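Local coordinates for CBS domain-containing protein (PDB 6XNU), which binds the second messenger c-di-AMP and takes part in controlling (p)ppGpp and c-di-AMP homeostasis in Listeria monocytogenes, at residues Ala49-Ile61 / Leu70-Ala82. Numbering follows the deposited sequence.
Sequences ALLVLTKCGYSVI and LHGLISAAMITDA
Leu53 leans from helix 49-56 onto the point where strand 70-75 turns into helix 76-82. Its CB starts toward that junction, and CG lies anti to the carbonyl carbon (chi1 -83°), beside the backbone N; there the chain forks, and the two methyls meet different atoms. CD1 rests on the peptide joining the two elements, 3.6 Å from Ser75 C and equally near Ala76 N, and also touches Ile79 CD1; CD2 stops 3.8 Å from Ile74 O. Ile79 CD1 is shared: Ala49 CB and Leu50 CD1 meet it as well, each at 3.8 Å, and Leu50 CD1 reaches on to Ala76 CB. The two helices run roughly antiparallel here, 148° between their directions. With strand 40-41 ahead of them, these elements follow the beta-alpha-beta-beta-alpha order of a CBS motif, the hairpin of strands 60-64 and 70-75 coming between the two helices in the chain. In the hairpin Ile61 and Ile74 form an antiparallel hydrogen-bonded pair: Ile61 N gives to Ile74 O in the carbonyl plane, and Ile74 N returns the bond to Ile61 O, both at 3.0 Å. Their side chains lie alongside each other on the face turned to Leu53, CG1 of Ile61 against CG2 of Ile74, and Val99 and Val102 of helix 99-102 also pack on Ile74. On the other face the side chains of Val60 and Leu73 cross at about a right angle, Val60 CG1 3.7 Å from Leu73 CB. One water bridges the strand end, donating to Ser59 O at 2.6 Å and accepting from Ala76 N, while Ser75 OG, at the N-cap, takes the N-H of Met78. Thr80, one turn beyond Ala76, packs on Thr54 of the second subunit.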
loop_
_atom_site.group_PDB
_atom_site.type_symbol
_atom_site.label_atom_id
_atom_site.label_comp_id
_atom_site.label_asym_id
_atom_site.label_seq_id
_atom_site.Cartn_x
_atom_site.Cartn_y
_atom_site.Cartn_z
ATOM N N ALA A 49 14.847 -8.819 1.169
ATOM C CA ALA A 49 13.901 -7.715 1.014
ATOM C C ALA A 49 12.465 -8.170 1.247
ATOM O O ALA A 49 11.662 -7.442 1.846
ATOM C CB ALA A 49 14.044 -7.093 -0.375
ATOM N N LEU A 50 12.117 -9.369 0.769
ATOM C CA LEU A 50 10.761 -9.868 0.962
ATOM C C LEU A 50 10.456 -10.052 2.443
ATOM O O LEU A 50 9.343 -9.762 2.906
ATOM C CB LEU A 50 10.592 -11.188 0.201
ATOM C CG LEU A 50 9.322 -11.442 -0.601
ATOM C CD1 LEU A 50 8.898 -10.244 -1.456
ATOM C CD2 LEU A 50 9.546 -12.682 -1.472
ATOM N N LEU A 51 11.442 -10.528 3.203
ATOM C CA LEU A 51 11.267 -10.681 4.641
ATOM C C LEU A 51 11.034 -9.332 5.308
ATOM O O LEU A 51 10.096 -9.172 6.094
ATOM C CB LEU A 51 12.488 -11.377 5.234
ATOM C CG LEU A 51 12.606 -11.473 6.752
ATOM C CD1 LEU A 51 11.528 -12.389 7.305
ATOM C CD2 LEU A 51 13.996 -11.982 7.118
ATOM N N VAL A 52 11.874 -8.341 4.989
ATOM C CA VAL A 52 11.708 -7.017 5.584
ATOM C C VAL A 52 10.339 -6.447 5.239
ATOM O O VAL A 52 9.621 -5.930 6.104
ATOM C CB VAL A 52 12.838 -6.073 5.132
ATOM C CG1 VAL A 52 12.547 -4.656 5.629
ATOM C CG2 VAL A 52 14.175 -6.564 5.637
ATOM N N LEU A 53 9.959 -6.521 3.963
ATOM C CA LEU A 53 8.659 -6.002 3.547
ATOM C C LEU A 53 7.522 -6.685 4.290
ATOM O O LEU A 53 6.552 -6.036 4.686
ATOM C CB LEU A 53 8.473 -6.196 2.046
ATOM C CG LEU A 53 9.113 -5.133 1.157
ATOM C CD1 LEU A 53 9.326 -5.746 -0.214
ATOM C CD2 LEU A 53 8.244 -3.879 1.071
ATOM N N THR A 54 7.621 -7.996 4.478
ATOM C CA THR A 54 6.516 -8.730 5.085
ATOM C C THR A 54 6.313 -8.340 6.544
ATOM O O THR A 54 5.174 -8.238 7.009
ATOM C CB THR A 54 6.767 -10.225 4.951
ATOM O OG1 THR A 54 6.844 -10.556 3.558
ATOM C CG2 THR A 54 5.634 -11.025 5.599
ATOM N N LYS A 55 7.401 -8.097 7.277
ATOM C CA LYS A 55 7.309 -7.826 8.709
ATOM C C LYS A 55 7.070 -6.360 9.046
ATOM O O LYS A 55 6.575 -6.069 10.141
ATOM C CB LYS A 55 8.587 -8.291 9.419
ATOM C CG LYS A 55 8.761 -9.801 9.488
ATOM C CD LYS A 55 7.551 -10.459 10.133
ATOM C CE LYS A 55 7.960 -11.655 10.979
ATOM N NZ LYS A 55 6.778 -12.253 11.660
ATOM N N CYS A 56 7.390 -5.431 8.141
ATOM C CA CYS A 56 7.524 -4.025 8.506
ATOM C C CYS A 56 6.222 -3.226 8.483
ATOM O O CYS A 56 6.174 -2.141 9.079
ATOM C CB CYS A 56 8.535 -3.349 7.579
ATOM S SG CYS A 56 7.914 -3.012 5.928
ATOM N N GLY A 57 5.176 -3.704 7.814
ATOM C CA GLY A 57 3.932 -2.966 7.756
ATOM C C GLY A 57 3.834 -1.908 6.673
ATOM O O GLY A 57 2.804 -1.225 6.586
ATOM N N TYR A 58 4.869 -1.729 5.859
ATOM C CA TYR A 58 4.824 -0.847 4.703
ATOM C C TYR A 58 4.853 -1.687 3.434
ATOM O O TYR A 58 5.629 -2.639 3.340
ATOM C CB TYR A 58 6.016 0.121 4.702
ATOM C CG TYR A 58 5.943 1.161 5.792
ATOM C CD1 TYR A 58 5.160 2.293 5.633
ATOM C CD2 TYR A 58 6.651 1.007 6.978
ATOM C CE1 TYR A 58 5.080 3.254 6.626
ATOM C CE2 TYR A 58 6.584 1.973 7.982
ATOM C CZ TYR A 58 5.791 3.089 7.794
ATOM O OH TYR A 58 5.696 4.062 8.771
ATOM N N SER A 59 4.031 -1.320 2.446
ATOM C CA SER A 59 4.036 -2.058 1.185
ATOM C C SER A 59 5.173 -1.639 0.255
ATOM O O SER A 59 5.528 -2.397 -0.655
ATOM C CB SER A 59 2.688 -1.908 0.474
ATOM O OG SER A 59 2.535 -0.627 -0.088
ATOM N N VAL A 60 5.737 -0.455 0.456
ATOM C CA VAL A 60 6.892 0.035 -0.290
ATOM C C VAL A 60 7.888 0.565 0.728
ATOM O O VAL A 60 7.496 1.300 1.640
ATOM C CB VAL A 60 6.505 1.148 -1.284
ATOM C CG1 VAL A 60 7.739 1.683 -2.000
ATOM C CG2 VAL A 60 5.474 0.656 -2.291
ATOM N N ILE A 61 9.164 0.201 0.574
ATOM C CA ILE A 61 10.187 0.656 1.520
ATOM C C ILE A 61 11.368 1.257 0.776
ATOM O O ILE A 61 11.619 0.920 -0.391
ATOM C CB ILE A 61 10.663 -0.473 2.451
ATOM C CG1 ILE A 61 11.282 -1.634 1.660
ATOM C CG2 ILE A 61 9.525 -0.950 3.355
ATOM C CD1 ILE A 61 11.830 -2.772 2.531
ATOM N N LEU A 70 19.388 7.810 0.016
ATOM C CA LEU A 70 18.225 7.178 -0.601
ATOM C C LEU A 70 18.473 6.926 -2.086
ATOM O O LEU A 70 18.692 7.874 -2.846
ATOM C CB LEU A 70 16.998 8.071 -0.415
ATOM C CG LEU A 70 15.707 7.590 -1.084
ATOM C CD1 LEU A 70 15.202 6.303 -0.442
ATOM C CD2 LEU A 70 14.665 8.673 -0.982
ATOM N N HIS A 71 18.384 5.659 -2.503
ATOM C CA HIS A 71 18.621 5.253 -3.886
ATOM C C HIS A 71 17.388 4.740 -4.607
ATOM O O HIS A 71 17.329 4.829 -5.834
ATOM C CB HIS A 71 19.688 4.149 -3.955
ATOM C CG HIS A 71 21.083 4.641 -3.730
ATOM N ND1 HIS A 71 22.024 4.689 -4.735
ATOM C CD2 HIS A 71 21.699 5.096 -2.613
ATOM C CE1 HIS A 71 23.158 5.166 -4.251
ATOM N NE2 HIS A 71 22.989 5.425 -2.966
ATOM N N GLY A 72 16.409 4.195 -3.895
ATOM C CA GLY A 72 15.297 3.594 -4.606
ATOM C C GLY A 72 14.186 3.210 -3.656
ATOM O O GLY A 72 14.283 3.388 -2.439
ATOM N N LEU A 73 13.117 2.689 -4.251
ATOM C CA LEU A 73 11.943 2.194 -3.546
ATOM C C LEU A 73 11.662 0.798 -4.061
ATOM O O LEU A 73 11.823 0.533 -5.257
ATOM C CB LEU A 73 10.725 3.093 -3.775
ATOM C CG LEU A 73 10.805 4.540 -3.278
ATOM C CD1 LEU A 73 9.622 5.340 -3.790
ATOM C CD2 LEU A 73 10.859 4.550 -1.758
ATOM N N ILE A 74 11.270 -0.105 -3.162
ATOM C CA ILE A 74 11.036 -1.489 -3.547
ATOM C C ILE A 74 9.770 -2.013 -2.879
ATOM O O ILE A 74 9.433 -1.644 -1.750
ATOM C CB ILE A 74 12.263 -2.383 -3.228
ATOM C CG1 ILE A 74 12.159 -3.742 -3.925
ATOM C CG2 ILE A 74 12.451 -2.546 -1.721
ATOM C CD1 ILE A 74 13.446 -4.565 -3.810
ATOM N N SER A 75 9.062 -2.875 -3.606
ATOM C CA SER A 75 7.829 -3.489 -3.135
ATOM C C SER A 75 7.844 -4.975 -3.458
ATOM O O SER A 75 8.642 -5.455 -4.264
ATOM C CB SER A 75 6.605 -2.857 -3.788
ATOM O OG SER A 75 6.562 -3.208 -5.163
ATOM N N ALA A 76 6.915 -5.705 -2.837
ATOM C CA ALA A 76 6.765 -7.120 -3.153
ATOM C C ALA A 76 6.386 -7.342 -4.612
ATOM O O ALA A 76 6.820 -8.332 -5.216
ATOM C CB ALA A 76 5.720 -7.759 -2.239
ATOM N N ALA A 77 5.592 -6.441 -5.201
ATOM C CA ALA A 77 5.198 -6.628 -6.594
ATOM C C ALA A 77 6.398 -6.499 -7.522
ATOM O O ALA A 77 6.524 -7.255 -8.489
ATOM C CB ALA A 77 4.113 -5.628 -6.985
ATOM N N MET A 78 7.303 -5.564 -7.228
ATOM C CA MET A 78 8.504 -5.425 -8.047
ATOM C C MET A 78 9.370 -6.670 -7.960
ATOM O O MET A 78 9.936 -7.123 -8.964
ATOM C CB MET A 78 9.311 -4.211 -7.593
ATOM C CG MET A 78 8.632 -2.887 -7.734
ATOM S SD MET A 78 9.717 -1.617 -7.040
ATOM C CE MET A 78 8.518 -0.374 -6.574
ATOM N N ILE A 79 9.485 -7.231 -6.760
ATOM C CA ILE A 79 10.303 -8.420 -6.552
ATOM C C ILE A 79 9.697 -9.621 -7.270
ATOM O O ILE A 79 10.388 -10.349 -7.994
ATOM C CB ILE A 79 10.454 -8.680 -5.041
ATOM C CG1 ILE A 79 11.344 -7.610 -4.402
ATOM C CG2 ILE A 79 10.929 -10.095 -4.771
ATOM C CD1 ILE A 79 11.280 -7.603 -2.892
ATOM N N THR A 80 8.393 -9.842 -7.087
ATOM C CA THR A 80 7.771 -11.043 -7.645
ATOM C C THR A 80 7.689 -10.968 -9.165
ATOM O O THR A 80 7.829 -11.990 -9.850
ATOM C CB THR A 80 6.383 -11.248 -7.041
ATOM O OG1 THR A 80 6.492 -11.270 -5.613
ATOM C CG2 THR A 80 5.787 -12.568 -7.512
ATOM N N ASP A 81 7.445 -9.776 -9.710
ATOM C CA ASP A 81 7.449 -9.620 -11.160
ATOM C C ASP A 81 8.787 -10.054 -11.747
ATOM O O ASP A 81 8.834 -10.700 -12.801
ATOM C CB ASP A 81 7.138 -8.171 -11.530
ATOM C CG ASP A 81 7.348 -7.889 -13.003
ATOM O OD1 ASP A 81 6.397 -8.073 -13.788
ATOM O OD2 ASP A 81 8.470 -7.486 -13.374
ATOM N N ALA A 82 9.884 -9.745 -11.049
ATOM C CA ALA A 82 11.210 -10.094 -11.543
ATOM C C ALA A 82 11.424 -11.598 -11.652
ATOM O O ALA A 82 12.279 -12.027 -12.437
ATOM C CB ALA A 82 12.281 -9.480 -10.641
HETATM O O HOH W 1 4.897 -4.926 -1.055
#